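Local atomic coordinates of CurJ (Moorea producens 3L, PDB entry 5TZ6), a protein that probably removes water from a polyketide intermediate, by vinylogous dehydration, as the dehydratase domain of a polyketide synthase module in curacin biosynthesis. Residues S28-S31 with F37-D40; E33-L38 with T209-H214; A52-L57 with V133-K138. The protein carries 1 engineered substitution. One frame throughout, in Å; residues are numbered along the deposited sequence.

Contact 1: S28-S31 with F37-D40; sequences SYFS and FLAD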
loop_
_atom_site.group_PDB
_atom_site.type_symbol
_atom_site.label_atom_id
_atom_site.label_comp_id
_atom_site.label_asym_id
_atom_site.label_seq_id
_atom_site.Cartn_x
_atom_site.Cartn_y
_atom_site.Cartn_z
ATOM N N SER A 28 -4.501 -4.842 -5.556
ATOM C CA SER A 28 -4.572 -5.189 -6.965
ATOM C C SER A 28 -5.832 -4.559 -7.533
ATOM O O SER A 28 -6.830 -4.407 -6.825
ATOM C CB SER A 28 -4.586 -6.706 -7.163
ATOM O OG SER A 28 -4.256 -7.042 -8.498
ATOM N N TYR A 29 -5.784 -4.178 -8.809
ATOM C CA TYR A 29 -6.893 -3.473 -9.453
ATOM C C TYR A 29 -7.464 -4.362 -10.555
ATOM O O TYR A 29 -6.882 -4.480 -11.637
ATOM C CB TYR A 29 -6.433 -2.123 -9.987
ATOM C CG TYR A 29 -5.821 -1.258 -8.913
ATOM C CD1 TYR A 29 -6.585 -0.782 -7.855
ATOM C CD2 TYR A 29 -4.475 -0.923 -8.951
ATOM C CE1 TYR A 29 -6.023 0.003 -6.862
ATOM C CE2 TYR A 29 -3.906 -0.140 -7.967
ATOM C CZ TYR A 29 -4.683 0.321 -6.925
ATOM O OH TYR A 29 -4.109 1.103 -5.945
ATOM N N PHE A 30 -8.619 -4.964 -10.281
ATOM C CA PHE A 30 -9.199 -5.975 -11.158
ATOM C C PHE A 30 -10.124 -5.322 -12.178
ATOM O O PHE A 30 -11.089 -4.635 -11.811
ATOM C CB PHE A 30 -9.946 -7.026 -10.338
ATOM C CG PHE A 30 -9.083 -8.177 -9.898
ATOM C CD1 PHE A 30 -7.894 -7.952 -9.234
ATOM C CD2 PHE A 30 -9.469 -9.481 -10.136
ATOM C CE1 PHE A 30 -7.099 -9.007 -8.828
ATOM C CE2 PHE A 30 -8.684 -10.541 -9.730
ATOM C CZ PHE A 30 -7.496 -10.302 -9.073
ATOM N N SER A 31 -9.817 -5.540 -13.455
ATOM C CA SER A 31 -10.587 -5.013 -14.571
ATOM C C SER A 31 -10.155 -5.748 -15.829
ATOM O O SER A 31 -9.081 -6.357 -15.874
ATOM C CB SER A 31 -10.384 -3.505 -14.741
ATOM O OG SER A 31 -9.086 -3.225 -15.237
ATOM N N PHE A 37 -7.643 -11.653 -19.779
ATOM C CA PHE A 37 -8.288 -12.960 -19.764
ATOM C C PHE A 37 -9.563 -12.969 -18.927
ATOM O O PHE A 37 -10.396 -13.868 -19.095
ATOM C CB PHE A 37 -7.332 -14.019 -19.214
ATOM C CG PHE A 37 -6.849 -13.728 -17.811
ATOM C CD1 PHE A 37 -7.617 -14.073 -16.710
ATOM C CD2 PHE A 37 -5.627 -13.110 -17.597
ATOM C CE1 PHE A 37 -7.176 -13.808 -15.427
ATOM C CE2 PHE A 37 -5.185 -12.844 -16.316
ATOM C CZ PHE A 37 -5.961 -13.191 -15.232
ATOM N N LEU A 38 -9.737 -11.994 -18.032
ATOM C CA LEU A 38 -10.975 -11.918 -17.263
ATOM C C LEU A 38 -12.194 -11.786 -18.169
ATOM O O LEU A 38 -13.299 -12.192 -17.790
ATOM C CB LEU A 38 -10.909 -10.743 -16.288
ATOM C CG LEU A 38 -10.113 -10.968 -14.999
ATOM C CD1 LEU A 38 -10.059 -9.693 -14.177
ATOM C CD2 LEU A 38 -10.725 -12.098 -14.198
ATOM N N ALA A 39 -12.015 -11.243 -19.371
ATOM C CA ALA A 39 -13.120 -11.118 -20.305
ATOM C C ALA A 39 -13.552 -12.456 -20.892
ATOM O O ALA A 39 -14.495 -12.483 -21.692
ATOM C CB ALA A 39 -12.740 -10.150 -21.429
ATOM N N ASP A 40 -12.905 -13.559 -20.516
ATOM C CA ASP A 40 -13.204 -14.867 -21.082
ATOM C C ASP A 40 -13.961 -15.773 -20.121
ATOM O O ASP A 40 -14.172 -16.950 -20.435
ATOM C CB ASP A 40 -11.920 -15.551 -21.546
ATOM C CG ASP A 40 -11.386 -14.960 -22.830
ATOM O OD1 ASP A 40 -12.116 -14.161 -23.447
ATOM O OD2 ASP A 40 -10.256 -15.302 -23.237
#
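Leu38 meets Phe30 because its CG stands beside its own backbone N and anti to the carbonyl carbon (chi1 -79°), while its second torsion (chi2 176°) stretches CD1 out to the far end of the chain. On the other side, with chi1 at -89°, Phe30 lays its ring alongside its own strand and presents CD2 to the leucine. The two side chains cross at about a right angle, with Leu38 CD1 lying 4.1 Å from Phe30 CD2; the methyl approaches the ring obliquely. This is a small apolar touch, and the same methyl does a second job: Leu38 CD1 also rests 3.9 Å from the backbone oxygen of Ser31, the residue after Phe30. One methyl therefore spans both the ring and the main chain beside it, and the two segments bury 108 Å² between them without a hydrogen bond across.

The ring is packed at its other end as well. Ser28 CB comes up in the ring plane, 3.8 Å from Phe30 CE1, the corner diagonally across from CD2. Val49, on strand 46-49 of the small separate sheet, touches both Phe30 and Leu38, so it completes a three-residue apolar cluster. The backbone around the cluster is pinned too: Phe30 pairs with Arg90 on the strand side, and the short 3-10 turn carrying Leu38 is closed by a hydrogen bond from Asp40 N to Phe37 O, 2.9 Å long.

The turn leads straight into Phe41, which lines the ligand pocket and is probably the engineered phenylalanine of this inactive form, at the place where dehydratases of this family carry their catalytic histidine. The contact joins the turn just before Phe41 to strand 24-30 in the first hot-dog half of the double hot-dog fold.

Contact 2: E33-L38 with T209-H214; sequences ENLPFL and TKYQLH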
loop_
_atom_site.group_PDB
_atom_site.type_symbol
_atom_site.label_atom_id
_atom_site.label_comp_id
_atom_site.label_asym_id
_atom_site.label_seq_id
_atom_site.Cartn_x
_atom_site.Cartn_y
_atom_site.Cartn_z
ATOM N N GLU A 33 -9.276 -4.423 -18.603
ATOM C CA GLU A 33 -8.112 -3.779 -19.203
ATOM C C GLU A 33 -6.815 -4.228 -18.534
ATOM O O GLU A 33 -5.820 -4.490 -19.220
ATOM C CB GLU A 33 -8.260 -2.260 -19.130
ATOM C CG GLU A 33 -7.031 -1.497 -19.598
ATOM C CD GLU A 33 -7.302 -0.017 -19.790
ATOM O OE1 GLU A 33 -8.472 0.344 -20.044
ATOM O OE2 GLU A 33 -6.348 0.784 -19.691
ATOM N N ASN A 34 -6.802 -4.329 -17.201
ATOM C CA ASN A 34 -5.589 -4.765 -16.513
ATOM C C ASN A 34 -5.366 -6.262 -16.668
ATOM O O ASN A 34 -4.222 -6.712 -16.789
ATOM C CB ASN A 34 -5.655 -4.410 -15.029
ATOM C CG ASN A 34 -5.769 -2.929 -14.795
ATOM O OD1 ASN A 34 -5.527 -2.126 -15.696
ATOM N ND2 ASN A 34 -6.138 -2.551 -13.578
ATOM N N LEU A 35 -6.443 -7.043 -16.667
ATOM C CA LEU A 35 -6.369 -8.499 -16.770
ATOM C C LEU A 35 -7.256 -8.937 -17.926
ATOM O O LEU A 35 -8.444 -9.239 -17.738
ATOM C CB LEU A 35 -6.784 -9.158 -15.457
ATOM C CG LEU A 35 -5.938 -8.701 -14.269
ATOM C CD1 LEU A 35 -6.439 -9.321 -12.979
ATOM C CD2 LEU A 35 -4.480 -9.057 -14.520
ATOM N N PRO A 36 -6.703 -9.003 -19.138
ATOM C CA PRO A 36 -7.551 -9.263 -20.313
ATOM C C PRO A 36 -8.294 -10.583 -20.243
ATOM O O PRO A 36 -9.476 -10.635 -20.602
ATOM C CB PRO A 36 -6.551 -9.226 -21.478
ATOM C CG PRO A 36 -5.401 -8.417 -20.966
ATOM C CD PRO A 36 -5.302 -8.749 -19.507
ATOM N N PHE A 37 -7.643 -11.653 -19.779
ATOM C CA PHE A 37 -8.288 -12.960 -19.764
ATOM C C PHE A 37 -9.563 -12.969 -18.927
ATOM O O PHE A 37 -10.396 -13.868 -19.095
ATOM C CB PHE A 37 -7.332 -14.019 -19.214
ATOM C CG PHE A 37 -6.849 -13.728 -17.811
ATOM C CD1 PHE A 37 -7.617 -14.073 -16.710
ATOM C CD2 PHE A 37 -5.627 -13.110 -17.597
ATOM C CE1 PHE A 37 -7.176 -13.808 -15.427
ATOM C CE2 PHE A 37 -5.185 -12.844 -16.316
ATOM C CZ PHE A 37 -5.961 -13.191 -15.232
ATOM N N LEU A 38 -9.737 -11.994 -18.032
ATOM C CA LEU A 38 -10.975 -11.918 -17.263
ATOM C C LEU A 38 -12.194 -11.786 -18.169
ATOM O O LEU A 38 -13.299 -12.192 -17.790
ATOM C CB LEU A 38 -10.909 -10.743 -16.288
ATOM C CG LEU A 38 -10.113 -10.968 -14.999
ATOM C CD1 LEU A 38 -10.059 -9.693 -14.177
ATOM C CD2 LEU A 38 -10.725 -12.098 -14.198
ATOM N N THR A 209 4.973 -16.884 -17.568
ATOM C CA THR A 209 6.269 -17.004 -16.912
ATOM C C THR A 209 6.305 -16.254 -15.590
ATOM O O THR A 209 6.972 -16.698 -14.649
ATOM C CB THR A 209 7.376 -16.497 -17.835
ATOM O OG1 THR A 209 8.156 -17.608 -18.298
ATOM C CG2 THR A 209 8.276 -15.504 -17.107
ATOM N N LYS A 210 5.599 -15.126 -15.496
ATOM C CA LYS A 210 5.577 -14.359 -14.258
ATOM C C LYS A 210 4.597 -14.921 -13.239
ATOM O O LYS A 210 4.712 -14.605 -12.050
ATOM C CB LYS A 210 5.229 -12.896 -14.552
ATOM C CG LYS A 210 6.393 -11.922 -14.410
ATOM C CD LYS A 210 7.372 -12.042 -15.565
ATOM C CE LYS A 210 8.350 -10.877 -15.578
ATOM N NZ LYS A 210 9.030 -10.693 -14.266
ATOM N N TYR A 211 3.649 -15.745 -13.675
ATOM C CA TYR A 211 2.693 -16.362 -12.768
ATOM C C TYR A 211 3.267 -17.635 -12.161
ATOM O O TYR A 211 3.990 -18.384 -12.823
ATOM C CB TYR A 211 1.399 -16.709 -13.503
ATOM C CG TYR A 211 0.535 -15.541 -13.930
ATOM C CD1 TYR A 211 0.745 -14.907 -15.147
ATOM C CD2 TYR A 211 -0.520 -15.101 -13.138
ATOM C CE1 TYR A 211 -0.058 -13.851 -15.554
ATOM C CE2 TYR A 211 -1.326 -14.043 -13.536
ATOM C CZ TYR A 211 -1.090 -13.423 -14.745
ATOM O OH TYR A 211 -1.886 -12.373 -15.151
ATOM N N GLN A 212 2.934 -17.883 -10.894
ATOM C CA GLN A 212 3.128 -19.220 -10.341
ATOM C C GLN A 212 2.221 -20.223 -11.050
ATOM O O GLN A 212 2.693 -21.192 -11.655
ATOM C CB GLN A 212 2.867 -19.224 -8.831
ATOM C CG GLN A 212 3.975 -18.609 -7.982
ATOM C CD GLN A 212 4.243 -17.158 -8.314
ATOM O OE1 GLN A 212 3.339 -16.326 -8.274
ATOM N NE2 GLN A 212 5.493 -16.843 -8.638
ATOM N N LEU A 213 0.909 -20.006 -10.967
ATOM C CA LEU A 213 -0.083 -20.758 -11.726
ATOM C C LEU A 213 -1.108 -19.775 -12.257
ATOM O O LEU A 213 -1.792 -19.109 -11.474
ATOM C CB LEU A 213 -0.774 -21.829 -10.877
ATOM C CG LEU A 213 0.004 -23.082 -10.499
ATOM C CD1 LEU A 213 -0.921 -24.059 -9.800
ATOM C CD2 LEU A 213 0.628 -23.717 -11.733
ATOM N N HIS A 214 -1.205 -19.679 -13.577
ATOM C CA HIS A 214 -2.132 -18.745 -14.187
ATOM C C HIS A 214 -3.551 -19.026 -13.700
ATOM O O HIS A 214 -3.939 -20.192 -13.547
ATOM C CB HIS A 214 -2.067 -18.851 -15.710
ATOM C CG HIS A 214 -2.607 -17.650 -16.424
ATOM N ND1 HIS A 214 -3.955 -17.456 -16.636
ATOM C CD2 HIS A 214 -1.981 -16.585 -16.981
ATOM C CE1 HIS A 214 -4.137 -16.320 -17.288
ATOM N NE2 HIS A 214 -2.954 -15.773 -17.511
#
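Phe37 offers one ring face to His214, and the pair forms a T-shaped (edge-to-face) contact joining the two halves of the double hot-dog fold. The histidine supplies the edge: His214 CE1 sits 3.5 Å above the plane of the Phe37 ring, displaced toward its rim. The ring centroids are 4.7 Å apart and the planes meet at 64°. Tyr211 arrives from a different side. Its hydroxyl lies near the plane of the phenylalanine ring, at the edge, and the closest approach there is 3.5 Å from Tyr211 OH to Phe37 CE2. With chi1 at 59°, Phe37 CG is held between its backbone N and carbonyl carbon, a cramped setting that turns the ring toward both partners. Cut back to an alanine, this position would no longer give the His214 edge a face to pack on, and a gap is likely to open in front of the Tyr211 hydroxyl.

In the next shell, Leu38 N bonds back to Leu35 O at 3.1 Å and closes the turn that presents Phe37, while Pro215 and Thr216 touch the ring from the start of helix 215-223. That helix carries Asp219 of the ligand pocket. His214 is its N-cap, with ND1 bonded to Thr216 N, which fixes the imidazole's rotation. The same imidazole lies against Tyr211, His214 CD2 standing 3.6 Å above the phenol plane.

Contact 3: A52-L57 with V133-K138; sequences ASHISL and VHATGK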
loop_
_atom_site.group_PDB
_atom_site.type_symbol
_atom_site.label_atom_id
_atom_site.label_comp_id
_atom_site.label_asym_id
_atom_site.label_seq_id
_atom_site.Cartn_x
_atom_site.Cartn_y
_atom_site.Cartn_z
ATOM N N ALA A 52 -10.712 -20.033 -8.452
ATOM C CA ALA A 52 -9.394 -20.412 -8.950
ATOM C C ALA A 52 -8.502 -19.186 -9.096
ATOM O O ALA A 52 -7.311 -19.222 -8.764
ATOM C CB ALA A 52 -9.520 -21.141 -10.290
ATOM N N SER A 53 -9.079 -18.087 -9.574
ATOM C CA SER A 53 -8.306 -16.863 -9.720
ATOM C C SER A 53 -7.766 -16.405 -8.375
ATOM O O SER A 53 -6.588 -16.056 -8.256
ATOM C CB SER A 53 -9.164 -15.768 -10.347
ATOM O OG SER A 53 -8.483 -14.525 -10.312
ATOM N N HIS A 54 -8.623 -16.387 -7.348
ATOM C CA HIS A 54 -8.164 -16.012 -6.013
ATOM C C HIS A 54 -7.071 -16.947 -5.511
ATOM O O HIS A 54 -6.176 -16.513 -4.775
ATOM C CB HIS A 54 -9.347 -15.977 -5.048
ATOM C CG HIS A 54 -10.446 -15.068 -5.500
ATOM N ND1 HIS A 54 -11.683 -15.533 -5.889
ATOM C CD2 HIS A 54 -10.477 -13.725 -5.669
ATOM C CE1 HIS A 54 -12.436 -14.512 -6.260
ATOM N NE2 HIS A 54 -11.727 -13.404 -6.137
ATOM N N ILE A 55 -7.118 -18.225 -5.901
ATOM C CA ILE A 55 -6.032 -19.139 -5.553
ATOM C C ILE A 55 -4.728 -18.681 -6.197
ATOM O O ILE A 55 -3.682 -18.588 -5.540
ATOM C CB ILE A 55 -6.395 -20.578 -5.956
ATOM C CG1 ILE A 55 -7.646 -21.032 -5.192
ATOM C CG2 ILE A 55 -5.204 -21.513 -5.780
ATOM C CD1 ILE A 55 -7.824 -22.525 -5.124
ATOM N N SER A 56 -4.770 -18.381 -7.495
ATOM C CA SER A 56 -3.580 -17.873 -8.171
ATOM C C SER A 56 -3.077 -16.585 -7.514
ATOM O O SER A 56 -1.862 -16.382 -7.359
ATOM C CB SER A 56 -3.899 -17.674 -9.656
ATOM O OG SER A 56 -2.885 -16.954 -10.325
ATOM N N LEU A 57 -4.001 -15.730 -7.066
ATOM C CA LEU A 57 -3.628 -14.483 -6.403
ATOM C C LEU A 57 -2.912 -14.749 -5.084
ATOM O O LEU A 57 -1.926 -14.072 -4.749
ATOM C CB LEU A 57 -4.874 -13.628 -6.182
ATOM C CG LEU A 57 -4.730 -12.247 -5.543
ATOM C CD1 LEU A 57 -3.811 -11.365 -6.364
ATOM C CD2 LEU A 57 -6.102 -11.600 -5.410
ATOM N N VAL A 133 -16.160 -10.212 0.837
ATOM C CA VAL A 133 -15.148 -11.243 1.038
ATOM C C VAL A 133 -15.319 -12.305 -0.040
ATOM O O VAL A 133 -16.414 -12.858 -0.223
ATOM C CB VAL A 133 -15.250 -11.856 2.445
ATOM C CG1 VAL A 133 -14.207 -12.942 2.625
ATOM C CG2 VAL A 133 -15.084 -10.776 3.502
ATOM N N HIS A 134 -14.239 -12.586 -0.765
ATOM C CA HIS A 134 -14.280 -13.544 -1.856
ATOM C C HIS A 134 -13.537 -14.833 -1.569
ATOM O O HIS A 134 -13.837 -15.851 -2.205
ATOM C CB HIS A 134 -13.705 -12.912 -3.131
ATOM C CG HIS A 134 -14.355 -11.615 -3.488
ATOM N ND1 HIS A 134 -15.716 -11.498 -3.680
ATOM C CD2 HIS A 134 -13.839 -10.377 -3.672
ATOM C CE1 HIS A 134 -16.008 -10.244 -3.976
ATOM N NE2 HIS A 134 -14.888 -9.544 -3.977
ATOM N N ALA A 135 -12.597 -14.830 -0.626
ATOM C CA ALA A 135 -11.991 -16.106 -0.266
ATOM C C ALA A 135 -11.386 -15.989 1.117
ATOM O O ALA A 135 -10.951 -14.916 1.526
ATOM C CB ALA A 135 -10.926 -16.539 -1.285
ATOM N N THR A 136 -11.381 -17.099 1.843
ATOM C CA THR A 136 -10.789 -17.129 3.167
ATOM C C THR A 136 -10.037 -18.435 3.315
ATOM O O THR A 136 -10.319 -19.411 2.615
ATOM C CB THR A 136 -11.855 -16.987 4.261
ATOM O OG1 THR A 136 -12.820 -18.032 4.120
ATOM C CG2 THR A 136 -12.567 -15.666 4.111
ATOM N N GLY A 137 -9.066 -18.448 4.222
ATOM C CA GLY A 137 -8.438 -19.713 4.555
ATOM C C GLY A 137 -7.098 -19.501 5.237
ATOM O O GLY A 137 -6.850 -18.460 5.830
ATOM N N LYS A 138 -6.243 -20.515 5.120
ATOM C CA LYS A 138 -4.949 -20.540 5.783
ATOM C C LYS A 138 -3.851 -20.758 4.748
ATOM O O LYS A 138 -4.061 -21.404 3.724
ATOM C CB LYS A 138 -4.940 -21.638 6.863
ATOM C CG LYS A 138 -3.590 -22.123 7.334
ATOM C CD LYS A 138 -3.722 -22.709 8.731
ATOM C CE LYS A 138 -4.735 -23.853 8.748
ATOM N NZ LYS A 138 -4.109 -25.196 8.651
#
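His134 reaches His54 first through its CB, which lies over one face of the His54 imidazole, 3.5 Å above the plane and offset toward the rim. It is a CH-pi contact: His134 CB is 3.9 Å from the centroid of the His54 ring, 27° off the ring normal. At CG the side chain stands beside the backbone N, anti to the carbonyl carbon (chi1 -53°), and this carries the imidazole on past its neighbour instead of over it. The two rings are accordingly near parallel, with planes at 13°, but slid so far apart, 5.7 Å between centroids, that they barely overlap. Further out, the two ring nitrogens turn to other partners. ND1 bonds to the backbone oxygen of Gln80; since a carbonyl can only accept, ND1 is the donor there. NE2 bonds to Ser109 OG, so both polar atoms of this buried ring are satisfied and its rotation is fixed.

His134 and Ala135 form a classic beta bulge opposite Val107, and both direct their CB toward helix 51-65, the central helix of the first hot-dog half, packed against its sheet. Val107 itself touches the side chain of His54. Next to the histidine, the methyl of Ala135 packs against the root of the helical side chain, with Ala135 CB 4.1 Å from His54 CB.

How the contacts relate
Contacts 1 and 2 use the same short turn: Leu38 faces back to strand 24-30 while the neighbouring Phe37 faces the loop before helix 215-223. Tyr29 O of contact 1 and Asn34 ND2 of contact 2, 2.8 Å apart, tie them further with a probable hydrogen bond. Contact 3 lies about 15 Å, centre to centre, from each of the others, yet touches both. Phe30 CZ packs 4.1 Å from Leu57 CD2, and Ser56 OG probably bonds to Leu213 O at 2.7 Å. Around the bound hydroxy acid, the side chain of His54 is nearer, at about 7 Å, than those of Leu38 and Phe37, at about 11 and 12 Å.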